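PDB 5WUT: ULam111 from Flavobacterium sp., which probably hydrolyses internal beta-1,3-glucosidic bonds of the storage glucan laminarin, as a glycoside hydrolase of family 16. Local coordinates for residues 56-61 against 67-72; 38-43 against 96-101. One frame throughout, in Å; residues are numbered along the deposited sequence.

Interaction 1. Residues 56-61 against 67-72; sequences LVITAK and YTSTRI
Lys-61 and Thr-68 form an antiparallel hydrogen-bonded pair at the turn end of the beta hairpin made by strands 55-63 and 66-80. Lys-61 N donates to Thr-68 O and Thr-68 N donates back to Lys-61 O, both at 3.0 Å and nearly straight (165° and 161°). The first bond lies in the carbonyl plane; in the second the donor is tilted from it. Beside them, the CA of Ala-60 comes to 3.4 Å from Thr-68 O, a CA-H...O contact.

Farther from the turn, side chains take over from backbone bonds. Ile-58 crosses Thr-70 obliquely: chi1 of -63° sets CG1 beside the backbone N and CG2 opposite it, and CG2 of Ile-58 reaches 3.5 Å from Thr-70 CB, a tight fit. Ile-58 CG2 also meets Ser-69 OG at 3.7 Å, while that hydroxyl is bonded to Met-206 O. Leu-56 and Ile-72 then meet tip to tip, CD2 to CD1 at 3.7 Å, branched aliphatic ends suited to a buried, apolar seam. Shortening Ile-58 to an alanine is likely to open a gap beside Thr-70 and deprive Met-206 and Ile-204 of a packing partner.

Thr-68 suits its place because its OG1 hydrogen-bonds Asn-48 ND2. Strand 55-63 is flanked by strands 49-52 and 224-234, and Ile-58 and Ala-60 pack on strand 200-208.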
loop_
_atom_site.group_PDB
_atom_site.type_symbol
_atom_site.label_atom_id
_atom_site.label_comp_id
_atom_site.label_asym_id
_atom_site.label_seq_id
_atom_site.Cartn_x
_atom_site.Cartn_y
_atom_site.Cartn_z
ATOM N N LEU A 56 18.952 4.875 -14.643
ATOM C CA LEU A 56 19.529 6.187 -14.380
ATOM C C LEU A 56 19.983 6.208 -12.924
ATOM O O LEU A 56 19.187 5.972 -12.020
ATOM C CB LEU A 56 18.522 7.316 -14.653
ATOM C CG LEU A 56 18.925 8.701 -14.118
ATOM C CD1 LEU A 56 20.144 9.253 -14.876
ATOM C CD2 LEU A 56 17.761 9.662 -14.217
ATOM N N VAL A 57 21.271 6.457 -12.690
ATOM C CA VAL A 57 21.773 6.545 -11.326
ATOM C C VAL A 57 22.271 7.953 -11.046
ATOM O O VAL A 57 23.227 8.425 -11.656
ATOM C CB VAL A 57 22.907 5.528 -11.045
ATOM C CG1 VAL A 57 23.378 5.648 -9.586
ATOM C CG2 VAL A 57 22.436 4.107 -11.347
ATOM N N ILE A 58 21.591 8.631 -10.127
ATOM C CA ILE A 58 21.997 9.961 -9.704
ATOM C C ILE A 58 22.754 9.839 -8.400
ATOM O O ILE A 58 22.267 9.208 -7.458
ATOM C CB ILE A 58 20.787 10.881 -9.513
ATOM C CG1 ILE A 58 20.062 11.079 -10.853
ATOM C CG2 ILE A 58 21.215 12.218 -8.879
ATOM C CD1 ILE A 58 18.724 11.766 -10.732
ATOM N N THR A 59 23.946 10.429 -8.333
ATOM C CA THR A 59 24.727 10.365 -7.102
ATOM C C THR A 59 24.879 11.737 -6.451
ATOM O O THR A 59 25.301 12.706 -7.098
ATOM C CB THR A 59 26.128 9.770 -7.353
ATOM O OG1 THR A 59 25.993 8.428 -7.837
ATOM C CG2 THR A 59 26.931 9.738 -6.060
ATOM N N ALA A 60 24.490 11.805 -5.181
ATOM C CA ALA A 60 24.687 12.994 -4.361
ATOM C C ALA A 60 26.069 12.901 -3.727
ATOM O O ALA A 60 26.406 11.879 -3.142
ATOM C CB ALA A 60 23.598 13.093 -3.292
ATOM N N LYS A 61 26.870 13.952 -3.900
ATOM C CA LYS A 61 28.256 13.947 -3.439
ATOM C C LYS A 61 28.561 15.167 -2.592
ATOM O O LYS A 61 27.957 16.222 -2.758
ATOM C CB LYS A 61 29.230 13.921 -4.622
ATOM C CG LYS A 61 29.042 12.779 -5.611
ATOM C CD LYS A 61 30.079 12.892 -6.736
ATOM C CE LYS A 61 29.541 12.409 -8.087
ATOM N NZ LYS A 61 30.424 12.822 -9.234
ATOM N N TYR A 67 28.316 20.609 -2.297
ATOM C CA TYR A 67 27.420 19.489 -2.536
ATOM C C TYR A 67 26.952 19.514 -3.978
ATOM O O TYR A 67 26.634 20.580 -4.487
ATOM C CB TYR A 67 26.213 19.567 -1.607
ATOM C CG TYR A 67 26.541 19.469 -0.138
ATOM C CD1 TYR A 67 26.845 20.608 0.597
ATOM C CD2 TYR A 67 26.534 18.239 0.516
ATOM C CE1 TYR A 67 27.142 20.527 1.938
ATOM C CE2 TYR A 67 26.824 18.145 1.879
ATOM C CZ TYR A 67 27.130 19.301 2.578
ATOM O OH TYR A 67 27.409 19.228 3.924
ATOM N N THR A 68 26.868 18.344 -4.612
ATOM C CA THR A 68 26.409 18.262 -5.999
ATOM C C THR A 68 25.429 17.111 -6.229
ATOM O O THR A 68 25.471 16.091 -5.546
ATOM C CB THR A 68 27.587 18.105 -6.986
ATOM O OG1 THR A 68 28.442 17.040 -6.555
ATOM C CG2 THR A 68 28.397 19.423 -7.083
ATOM N N SER A 69 24.570 17.289 -7.221
ATOM C CA SER A 69 23.574 16.276 -7.537
ATOM C C SER A 69 23.050 16.546 -8.940
ATOM O O SER A 69 23.662 17.317 -9.685
ATOM C CB SER A 69 22.452 16.282 -6.492
ATOM O OG SER A 69 21.632 15.113 -6.612
ATOM N N THR A 70 21.929 15.908 -9.288
ATOM C CA THR A 70 21.328 16.001 -10.622
ATOM C C THR A 70 19.866 16.389 -10.530
ATOM O O THR A 70 19.149 15.925 -9.622
ATOM C CB THR A 70 21.417 14.655 -11.383
ATOM O OG1 THR A 70 22.761 14.163 -11.337
ATOM C CG2 THR A 70 20.952 14.787 -12.854
ATOM N N ARG A 71 19.429 17.228 -11.464
ATOM C CA ARG A 71 18.024 17.576 -11.636
ATOM C C ARG A 71 17.722 17.656 -13.128
ATOM O O ARG A 71 18.304 18.479 -13.844
ATOM C CB ARG A 71 17.715 18.910 -10.946
ATOM C CG ARG A 71 16.273 19.404 -11.139
ATOM C CD ARG A 71 15.998 20.556 -10.182
ATOM N NE ARG A 71 14.762 21.253 -10.518
ATOM C CZ ARG A 71 13.964 21.823 -9.616
ATOM N NH1 ARG A 71 14.271 21.769 -8.328
ATOM N NH2 ARG A 71 12.862 22.445 -10.005
ATOM N N ILE A 72 16.819 16.799 -13.598
ATOM C CA ILE A 72 16.490 16.749 -15.017
ATOM C C ILE A 72 14.985 16.840 -15.197
ATOM O O ILE A 72 14.227 16.421 -14.320
ATOM C CB ILE A 72 17.033 15.470 -15.678
ATOM C CG1 ILE A 72 16.588 14.207 -14.927
ATOM C CG2 ILE A 72 18.563 15.507 -15.726
ATOM C CD1 ILE A 72 16.880 12.927 -15.725
#

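Interaction 2. Residues 38-43 against 96-101; sequences NSERQL and GIWPAF
The indole of Trp-98, on strand 97-105 of this beta-jelly-roll fold, receives two flat polar groups from segment 38-43. The amide of Asn-38 stands at the ring's edge, near its plane, with ND2 4.1 Å from Trp-98 CZ3 and the two planes 70° apart. The carboxylate of Glu-40 approaches obliquely and is turned almost upright to the ring (86°), bringing OE2 to 3.3 Å from Trp-98 CZ3 and 3.7 Å from Trp-98 CE3. No hydrogen bond crosses between the segments, so these are contacts of polar groups with the six-membered ring. Phe-212 also meets the indole.

Strand 97-105 pairs with strand 118-123, the bearer of the EIDILE form of the family 16 catalytic signature. CG anti to the backbone N (chi1 177°) places the six-membered ring against Asn-38 and Glu-40, and Trp-98 NE1 hydrogen-bonds Glu-123 OE1 of that signature strand. A tryptophan suits the place, since its broad ring spans the distance to Asn-38 and Glu-40 while its one N-H is used on Glu-123. The placement is consistent with a wall of the substrate cleft.

The polar neighbours are themselves held. Asn-38 OD1 bonds Asn-211 ND2, which fixes the turn of the amide. Glu-40, extended beyond CG, is gripped at its other oxygen: Gln-42 NE2 donates to Glu-40 OE1 at 2.9 Å, on the anti side, somewhat out of the carboxylate plane.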
loop_
_atom_site.group_PDB
_atom_site.type_symbol
_atom_site.label_atom_id
_atom_site.label_comp_id
_atom_site.label_asym_id
_atom_site.label_seq_id
_atom_site.Cartn_x
_atom_site.Cartn_y
_atom_site.Cartn_z
ATOM N N ASN A 38 13.974 26.245 -1.736
ATOM C CA ASN A 38 13.970 25.723 -0.375
ATOM C C ASN A 38 15.333 25.797 0.290
ATOM O O ASN A 38 15.638 24.994 1.172
ATOM C CB ASN A 38 13.520 24.264 -0.372
ATOM C CG ASN A 38 12.018 24.113 -0.417
ATOM O OD1 ASN A 38 11.323 24.455 0.541
ATOM N ND2 ASN A 38 11.504 23.589 -1.530
ATOM N N SER A 39 16.129 26.792 -0.095
ATOM C CA SER A 39 17.407 27.061 0.557
ATOM C C SER A 39 18.334 25.833 0.577
ATOM O O SER A 39 19.045 25.582 1.546
ATOM C CB SER A 39 17.158 27.560 1.985
ATOM O OG SER A 39 18.262 28.297 2.457
ATOM N N GLU A 40 18.303 25.062 -0.502
ATOM C CA GLU A 40 19.053 23.814 -0.606
ATOM C C GLU A 40 20.563 23.964 -0.784
ATOM O O GLU A 40 21.039 25.000 -1.244
ATOM C CB GLU A 40 18.453 22.994 -1.746
ATOM C CG GLU A 40 17.106 22.414 -1.350
ATOM C CD GLU A 40 16.307 21.931 -2.520
ATOM O OE1 GLU A 40 16.853 21.883 -3.648
ATOM O OE2 GLU A 40 15.120 21.569 -2.308
ATOM N N ARG A 41 21.305 22.927 -0.393
ATOM C CA ARG A 41 22.767 22.990 -0.429
ATOM C C ARG A 41 23.415 22.693 -1.795
ATOM O O ARG A 41 24.496 23.213 -2.087
ATOM C CB ARG A 41 23.371 22.032 0.602
ATOM C CG ARG A 41 22.933 22.292 2.039
ATOM C CD ARG A 41 23.798 21.536 3.017
ATOM N NE ARG A 41 23.246 21.610 4.368
ATOM C CZ ARG A 41 23.875 21.201 5.467
ATOM N NH1 ARG A 41 25.113 20.712 5.405
ATOM N NH2 ARG A 41 23.267 21.308 6.643
ATOM N N GLN A 42 22.783 21.863 -2.621
ATOM C CA GLN A 42 23.471 21.344 -3.805
ATOM C C GLN A 42 23.540 22.294 -4.990
ATOM O O GLN A 42 22.653 23.121 -5.205
ATOM C CB GLN A 42 22.809 20.036 -4.264
ATOM C CG GLN A 42 21.515 20.228 -5.062
ATOM C CD GLN A 42 20.355 20.714 -4.220
ATOM O OE1 GLN A 42 20.307 20.460 -3.016
ATOM N NE2 GLN A 42 19.408 21.407 -4.848
ATOM N N LEU A 43 24.631 22.163 -5.746
ATOM C CA LEU A 43 24.665 22.636 -7.117
ATOM C C LEU A 43 24.305 21.456 -7.991
ATOM O O LEU A 43 24.823 20.353 -7.805
ATOM C CB LEU A 43 26.038 23.172 -7.524
ATOM C CG LEU A 43 26.605 24.358 -6.768
ATOM C CD1 LEU A 43 27.884 24.808 -7.470
ATOM C CD2 LEU A 43 25.591 25.472 -6.721
ATOM N N GLY A 96 19.085 14.192 5.518
ATOM C CA GLY A 96 19.399 15.334 4.677
ATOM C C GLY A 96 19.116 15.109 3.201
ATOM O O GLY A 96 18.996 16.065 2.451
ATOM N N ILE A 97 18.986 13.852 2.789
ATOM C CA ILE A 97 18.755 13.548 1.383
ATOM C C ILE A 97 17.264 13.686 1.023
ATOM O O ILE A 97 16.386 13.403 1.843
ATOM C CB ILE A 97 19.292 12.115 1.041
ATOM C CG1 ILE A 97 19.833 12.084 -0.378
ATOM C CG2 ILE A 97 18.278 11.026 1.328
ATOM C CD1 ILE A 97 21.049 12.958 -0.548
ATOM N N TRP A 98 16.984 14.175 -0.181
ATOM C CA TRP A 98 15.605 14.343 -0.641
ATOM C C TRP A 98 15.458 14.045 -2.137
ATOM O O TRP A 98 15.499 14.964 -2.983
ATOM C CB TRP A 98 15.095 15.761 -0.332
ATOM C CG TRP A 98 13.683 16.020 -0.841
ATOM C CD1 TRP A 98 12.747 15.082 -1.205
ATOM C CD2 TRP A 98 13.069 17.295 -1.052
ATOM N NE1 TRP A 98 11.595 15.703 -1.637
ATOM C CE2 TRP A 98 11.766 17.061 -1.542
ATOM C CE3 TRP A 98 13.496 18.607 -0.879
ATOM C CZ2 TRP A 98 10.889 18.100 -1.868
ATOM C CZ3 TRP A 98 12.621 19.641 -1.191
ATOM C CH2 TRP A 98 11.332 19.381 -1.681
ATOM N N PRO A 99 15.279 12.758 -2.459
ATOM C CA PRO A 99 14.986 12.330 -3.824
ATOM C C PRO A 99 13.534 12.595 -4.194
ATOM O O PRO A 99 12.647 12.540 -3.331
ATOM C CB PRO A 99 15.268 10.834 -3.777
ATOM C CG PRO A 99 14.858 10.445 -2.394
ATOM C CD PRO A 99 15.378 11.604 -1.548
ATOM N N ALA A 100 13.294 12.880 -5.469
ATOM C CA ALA A 100 11.933 13.138 -5.913
ATOM C C ALA A 100 11.715 12.779 -7.374
ATOM O O ALA A 100 12.597 12.945 -8.209
ATOM C CB ALA A 100 11.580 14.593 -5.686
ATOM N N PHE A 101 10.516 12.289 -7.668
ATOM C CA PHE A 101 10.009 12.157 -9.034
ATOM C C PHE A 101 8.650 12.836 -9.043
ATOM O O PHE A 101 7.775 12.493 -8.245
ATOM C CB PHE A 101 9.911 10.677 -9.459
ATOM C CG PHE A 101 9.046 10.447 -10.679
ATOM C CD1 PHE A 101 9.374 11.031 -11.890
ATOM C CD2 PHE A 101 7.904 9.652 -10.609
ATOM C CE1 PHE A 101 8.583 10.829 -13.020
ATOM C CE2 PHE A 101 7.106 9.452 -11.739
ATOM C CZ PHE A 101 7.457 10.040 -12.942
#

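How the interactions relate
The two interactions have centres about 10 Å apart and join through neighbouring strands, 42-44 running parallel to 66-80. Leu-43 of interaction 2 probably makes backbone hydrogen bonds on two sides of Thr-68 in interaction 1: its N to Tyr-67 O at 2.8 Å, and its O to Ser-69 N at 3.1 Å. A weak hydrogen bond adds Tyr-67 OH to Arg-41 NH1. Along the chain, the hairpin of interaction 1 is nested within the loop that interaction 2 closes. Their roles differ: 56-61 with 67-72 is buried packing of the jelly roll, whereas 38-43 with 96-101 lies at the surface, linked through Trp-98 to the strand carrying the family's catalytic signature.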